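Local coordinates for protein hydrogen peroxide-inducible genes activator (Corynebacterium glutamicum, PDB 6G1D) that senses hydrogen peroxide as a LysR-type transcription factor and probably activates peroxide-inducible genes, at residues I258-F272 with A312-N324. The protein carries 1 engineered substitution. Residues are numbered along the deposited sequence; the frame is centred on the assembly and turned at random.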
loop_
_atom_site.group_PDB
_atom_site.type_symbol
_atom_site.label_atom_id
_atom_site.label_comp_id
_atom_site.label_asym_id
_atom_site.label_seq_id
_atom_site.Cartn_x
_atom_site.Cartn_y
_atom_site.Cartn_z
ATOM N N ILE B 258 0.175 -15.102 27.319
ATOM C CA ILE B 258 0.185 -14.606 28.711
ATOM C C ILE B 258 1.530 -14.075 29.178
ATOM O O ILE B 258 1.615 -12.929 29.606
ATOM C CB ILE B 258 -0.451 -15.637 29.659
ATOM C CG1 ILE B 258 -1.975 -15.648 29.454
ATOM C CG2 ILE B 258 -0.152 -15.335 31.127
ATOM C CD1 ILE B 258 -2.670 -16.847 30.042
ATOM N N PRO B 259 2.613 -14.871 29.055
ATOM C CA PRO B 259 3.859 -14.365 29.642
ATOM C C PRO B 259 4.421 -13.166 28.924
ATOM O O PRO B 259 5.245 -12.466 29.478
ATOM C CB PRO B 259 4.840 -15.542 29.511
ATOM C CG PRO B 259 4.013 -16.727 29.212
ATOM C CD PRO B 259 2.742 -16.252 28.557
ATOM N N TRP B 260 4.020 -12.961 27.675
ATOM C CA TRP B 260 4.610 -11.925 26.821
ATOM C C TRP B 260 3.827 -10.633 26.795
ATOM O O TRP B 260 4.383 -9.611 26.496
ATOM C CB TRP B 260 4.750 -12.478 25.389
ATOM C CG TRP B 260 5.607 -13.687 25.365
ATOM C CD1 TRP B 260 5.196 -14.962 25.350
ATOM C CD2 TRP B 260 7.032 -13.718 25.473
ATOM N NE1 TRP B 260 6.288 -15.826 25.383
ATOM C CE2 TRP B 260 7.425 -15.067 25.409
ATOM C CE3 TRP B 260 8.010 -12.731 25.541
ATOM C CZ2 TRP B 260 8.754 -15.463 25.520
ATOM C CZ3 TRP B 260 9.353 -13.127 25.613
ATOM C CH2 TRP B 260 9.705 -14.488 25.621
ATOM N N GLU B 261 2.528 -10.724 27.070
ATOM C CA GLU B 261 1.612 -9.599 26.933
ATOM C C GLU B 261 0.884 -9.211 28.222
ATOM O O GLU B 261 0.547 -8.041 28.377
ATOM C CB GLU B 261 0.542 -9.932 25.862
ATOM C CG GLU B 261 1.038 -10.374 24.489
ATOM C CD GLU B 261 1.829 -9.327 23.680
ATOM O OE1 GLU B 261 1.948 -8.174 24.142
ATOM O OE2 GLU B 261 2.342 -9.669 22.552
ATOM N N CYS B 262 0.622 -10.174 29.110
ATOM C CA CYS B 262 -0.334 -9.997 30.216
ATOM C C CYS B 262 0.251 -9.843 31.597
ATOM O O CYS B 262 -0.508 -9.835 32.550
ATOM C CB CYS B 262 -1.292 -11.177 30.292
ATOM S SG CYS B 262 -2.142 -11.452 28.773
ATOM N N THR B 263 1.575 -9.722 31.699
ATOM C CA THR B 263 2.249 -9.539 32.987
ATOM C C THR B 263 2.636 -8.094 33.241
ATOM O O THR B 263 3.078 -7.776 34.346
ATOM C CB THR B 263 3.520 -10.396 33.086
ATOM O OG1 THR B 263 4.453 -9.987 32.086
ATOM C CG2 THR B 263 3.163 -11.872 32.894
ATOM N N ARG B 264 2.453 -7.204 32.251
ATOM C CA ARG B 264 2.782 -5.798 32.480
ATOM C C ARG B 264 1.886 -5.215 33.584
ATOM O O ARG B 264 0.801 -5.745 33.822
ATOM C CB ARG B 264 2.692 -4.996 31.199
ATOM C CG ARG B 264 1.298 -4.797 30.690
ATOM C CD ARG B 264 1.302 -4.230 29.274
ATOM N NE ARG B 264 1.630 -5.265 28.317
ATOM C CZ ARG B 264 2.016 -5.068 27.062
ATOM N NH1 ARG B 264 2.105 -3.834 26.556
ATOM N NH2 ARG B 264 2.288 -6.120 26.289
ATOM N N PRO B 265 2.356 -4.168 34.277
ATOM C CA PRO B 265 1.553 -3.596 35.377
ATOM C C PRO B 265 0.243 -2.988 34.858
ATOM O O PRO B 265 0.228 -2.429 33.743
ATOM C CB PRO B 265 2.444 -2.457 35.915
ATOM C CG PRO B 265 3.825 -2.731 35.393
ATOM C CD PRO B 265 3.621 -3.424 34.085
ATOM N N GLY B 266 -0.834 -3.161 35.617
ATOM C CA GLY B 266 -2.132 -2.602 35.281
ATOM C C GLY B 266 -3.114 -3.513 34.576
ATOM O O GLY B 266 -4.211 -3.041 34.198
ATOM N N LEU B 267 -2.750 -4.791 34.396
ATOM C CA LEU B 267 -3.641 -5.776 33.797
ATOM C C LEU B 267 -4.093 -6.793 34.809
ATOM O O LEU B 267 -3.369 -7.084 35.734
ATOM C CB LEU B 267 -2.947 -6.498 32.656
ATOM C CG LEU B 267 -2.587 -5.647 31.445
ATOM C CD1 LEU B 267 -1.939 -6.508 30.385
ATOM C CD2 LEU B 267 -3.814 -5.008 30.849
ATOM N N ALA B 268 -5.290 -7.338 34.624
ATOM C CA ALA B 268 -5.728 -8.527 35.331
ATOM C C ALA B 268 -6.376 -9.457 34.336
ATOM O O ALA B 268 -6.608 -9.063 33.193
ATOM C CB ALA B 268 -6.689 -8.177 36.436
ATOM N N THR B 269 -6.651 -10.686 34.748
ATOM C CA THR B 269 -7.237 -11.691 33.882
ATOM C C THR B 269 -8.439 -12.337 34.527
ATOM O O THR B 269 -8.605 -12.288 35.733
ATOM C CB THR B 269 -6.216 -12.827 33.564
ATOM O OG1 THR B 269 -5.743 -13.407 34.782
ATOM C CG2 THR B 269 -5.041 -12.299 32.733
ATOM N N ALA B 270 -9.228 -13.008 33.706
ATOM C CA ALA B 270 -10.392 -13.752 34.135
ATOM C C ALA B 270 -10.650 -14.895 33.179
ATOM O O ALA B 270 -10.212 -14.857 32.030
ATOM C CB ALA B 270 -11.600 -12.844 34.118
ATOM N N ASN B 271 -11.418 -15.884 33.629
ATOM C CA ASN B 271 -11.792 -16.992 32.759
ATOM C C ASN B 271 -13.257 -17.322 32.830
ATOM O O ASN B 271 -13.917 -17.078 33.839
ATOM C CB ASN B 271 -10.992 -18.254 33.118
ATOM C CG ASN B 271 -9.557 -18.180 32.640
ATOM O OD1 ASN B 271 -9.311 -18.216 31.430
ATOM N ND2 ASN B 271 -8.615 -18.045 33.572
ATOM N N PHE B 272 -13.740 -17.932 31.758
ATOM C CA PHE B 272 -15.052 -18.518 31.725
ATOM C C PHE B 272 -15.033 -19.799 32.535
ATOM O O PHE B 272 -13.968 -20.389 32.733
ATOM C CB PHE B 272 -15.477 -18.799 30.293
ATOM C CG PHE B 272 -15.525 -17.574 29.437
ATOM C CD1 PHE B 272 -16.553 -16.657 29.599
ATOM C CD2 PHE B 272 -14.576 -17.361 28.470
ATOM C CE1 PHE B 272 -16.588 -15.506 28.827
ATOM C CE2 PHE B 272 -14.594 -16.222 27.696
ATOM C CZ PHE B 272 -15.601 -15.290 27.871
ATOM N N ALA B 312 3.233 -24.187 29.734
ATOM C CA ALA B 312 3.907 -24.261 31.012
ATOM C C ALA B 312 4.474 -22.900 31.392
ATOM O O ALA B 312 4.406 -22.534 32.547
ATOM C CB ALA B 312 5.000 -25.313 30.992
ATOM N N LEU B 313 5.005 -22.131 30.412
ATOM C CA LEU B 313 5.478 -20.788 30.695
ATOM C C LEU B 313 4.313 -19.906 31.204
ATOM O O LEU B 313 4.472 -19.162 32.167
ATOM C CB LEU B 313 6.140 -20.141 29.505
ATOM C CG LEU B 313 6.904 -18.826 29.744
ATOM C CD1 LEU B 313 8.140 -19.084 30.616
ATOM C CD2 LEU B 313 7.352 -18.196 28.423
ATOM N N ALA B 314 3.150 -20.032 30.581
ATOM C CA ALA B 314 1.956 -19.333 31.053
ATOM C C ALA B 314 1.575 -19.712 32.492
ATOM O O ALA B 314 1.314 -18.822 33.303
ATOM C CB ALA B 314 0.768 -19.580 30.123
ATOM N N ALA B 315 1.571 -21.004 32.806
ATOM C CA ALA B 315 1.292 -21.458 34.163
ATOM C C ALA B 315 2.330 -20.967 35.162
ATOM O O ALA B 315 1.981 -20.700 36.298
ATOM C CB ALA B 315 1.191 -22.981 34.195
ATOM N N SER B 316 3.592 -20.819 34.744
ATOM C CA SER B 316 4.659 -20.343 35.622
ATOM C C SER B 316 4.477 -18.898 36.091
ATOM O O SER B 316 5.100 -18.487 37.052
ATOM C CB SER B 316 6.029 -20.503 34.944
ATOM O OG SER B 316 6.306 -19.408 34.064
ATOM N N THR B 317 3.649 -18.112 35.411
ATOM C CA THR B 317 3.444 -16.721 35.810
ATOM C C THR B 317 2.584 -16.607 37.055
ATOM O O THR B 317 2.549 -15.561 37.663
ATOM C CB THR B 317 2.742 -15.884 34.729
ATOM O OG1 THR B 317 1.448 -16.427 34.486
ATOM C CG2 THR B 317 3.545 -15.880 33.448
ATOM N N GLY B 318 1.844 -17.652 37.388
ATOM C CA GLY B 318 0.888 -17.611 38.499
ATOM C C GLY B 318 -0.516 -17.250 38.070
ATOM O O GLY B 318 -1.438 -17.354 38.897
ATOM N N ILE B 319 -0.702 -16.863 36.800
ATOM C CA ILE B 319 -1.998 -16.437 36.298
ATOM C C ILE B 319 -2.795 -17.718 36.091
ATOM O O ILE B 319 -2.312 -18.666 35.489
ATOM C CB ILE B 319 -1.802 -15.612 35.003
ATOM C CG1 ILE B 319 -1.202 -14.244 35.399
ATOM C CG2 ILE B 319 -3.096 -15.471 34.218
ATOM C CD1 ILE B 319 -0.594 -13.449 34.269
ATOM N N THR B 320 -4.025 -17.750 36.620
ATOM C CA THR B 320 -4.821 -18.963 36.617
ATOM C C THR B 320 -5.346 -19.136 35.213
ATOM O O THR B 320 -5.781 -18.163 34.616
ATOM C CB THR B 320 -5.985 -18.860 37.621
ATOM O OG1 THR B 320 -5.439 -18.601 38.913
ATOM C CG2 THR B 320 -6.824 -20.158 37.693
ATOM N N LEU B 321 -5.249 -20.363 34.686
ATOM C CA LEU B 321 -5.678 -20.685 33.342
ATOM C C LEU B 321 -7.067 -21.299 33.312
ATOM O O LEU B 321 -7.533 -21.823 34.294
ATOM C CB LEU B 321 -4.675 -21.634 32.696
ATOM C CG LEU B 321 -3.228 -21.086 32.649
ATOM C CD1 LEU B 321 -2.329 -22.111 31.976
ATOM C CD2 LEU B 321 -3.130 -19.703 32.013
ATOM N N LYS B 322 -7.717 -21.225 32.160
ATOM C CA LYS B 322 -9.007 -21.858 31.959
ATOM C C LYS B 322 -8.961 -23.330 32.339
ATOM O O LYS B 322 -8.022 -24.033 31.994
ATOM C CB LYS B 322 -9.406 -21.705 30.481
ATOM C CG LYS B 322 -10.679 -22.400 30.026
ATOM C CD LYS B 322 -11.926 -21.756 30.645
ATOM C CE LYS B 322 -13.159 -22.066 29.802
ATOM N NZ LYS B 322 -13.432 -23.510 29.787
ATOM N N GLN B 323 -9.991 -23.772 33.035
ATOM C CA GLN B 323 -10.215 -25.178 33.349
ATOM C C GLN B 323 -11.270 -25.691 32.384
ATOM O O GLN B 323 -12.210 -24.961 32.056
ATOM C CB GLN B 323 -10.743 -25.322 34.789
ATOM C CG GLN B 323 -9.831 -24.767 35.862
ATOM C CD GLN B 323 -8.414 -25.335 35.785
ATOM O OE1 GLN B 323 -7.431 -24.582 35.683
ATOM N NE2 GLN B 323 -8.302 -26.663 35.824
ATOM N N ASN B 324 -11.103 -26.924 31.916
ATOM C CA ASN B 324 -12.040 -27.543 30.976
ATOM C C ASN B 324 -12.523 -28.877 31.588
ATOM O O ASN B 324 -11.702 -29.661 32.059
ATOM C CB ASN B 324 -11.375 -27.704 29.599
ATOM C CG ASN B 324 -10.960 -26.360 28.981
ATOM O OD1 ASN B 324 -11.813 -25.537 28.660
ATOM N ND2 ASN B 324 -9.660 -26.137 28.809
HETATM O O HOH W 1 -6.999 -15.669 35.492
HETATM O O HOH W 2 -7.123 -19.089 30.308
HETATM O O HOH W 3 -11.979 -21.876 34.382
#
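Ile258 packs against Ala314 in the last turns of helix 293-316 and against Ile319 and Leu321 in the tail beyond it. Its CD1 presses on Leu321 CD2 at 3.5 Å and its CB faces Ala314 CB. With chi1 at -73°, CG1 lies beside the backbone N, which puts CG2 anti to it and 3.7 Å from Ile319 CD1; the two isoleucine side chains run antiparallel. Next door, the Pro259 ring lies on the helix itself, CG 3.6 Å from Leu313 CG, while Leu313 CD2 reaches on to the Trp260 ring, which also meets the Tyr113 ring. The short branch of Ile319, CG2, sits 3.4 Å from Thr269 OG1.

All this belongs to the LysR effector-binding domain, of periplasmic-binding-protein type: the end of helix 293-316 packs on 258-261, and the tail runs on from Ile258 to the start of strand 267-287. Gly318, with positive phi, turns that tail away from the helix, and Thr317 OG1 steadies the bend as an ST turn, accepting from Ile319 N while bonding to Ala314 O.

Toward the polar edge, water takes over much of the bonding. One molecule links Thr269 OG1 to Thr320 O; a second joins Asn271 OD1 to Lys322 N. The direct bond from Asn271 ND2 to Thr320 O (3.0 Å, 128°) is weak; the stronger partner of ND2 is Gln188 OE1. Lys322, its chain kinked at the second and fourth torsions, lays CD 3.2 Å from Phe272 O and delivers NZ to Val276 O, Gln323 O and Asn324 OD1.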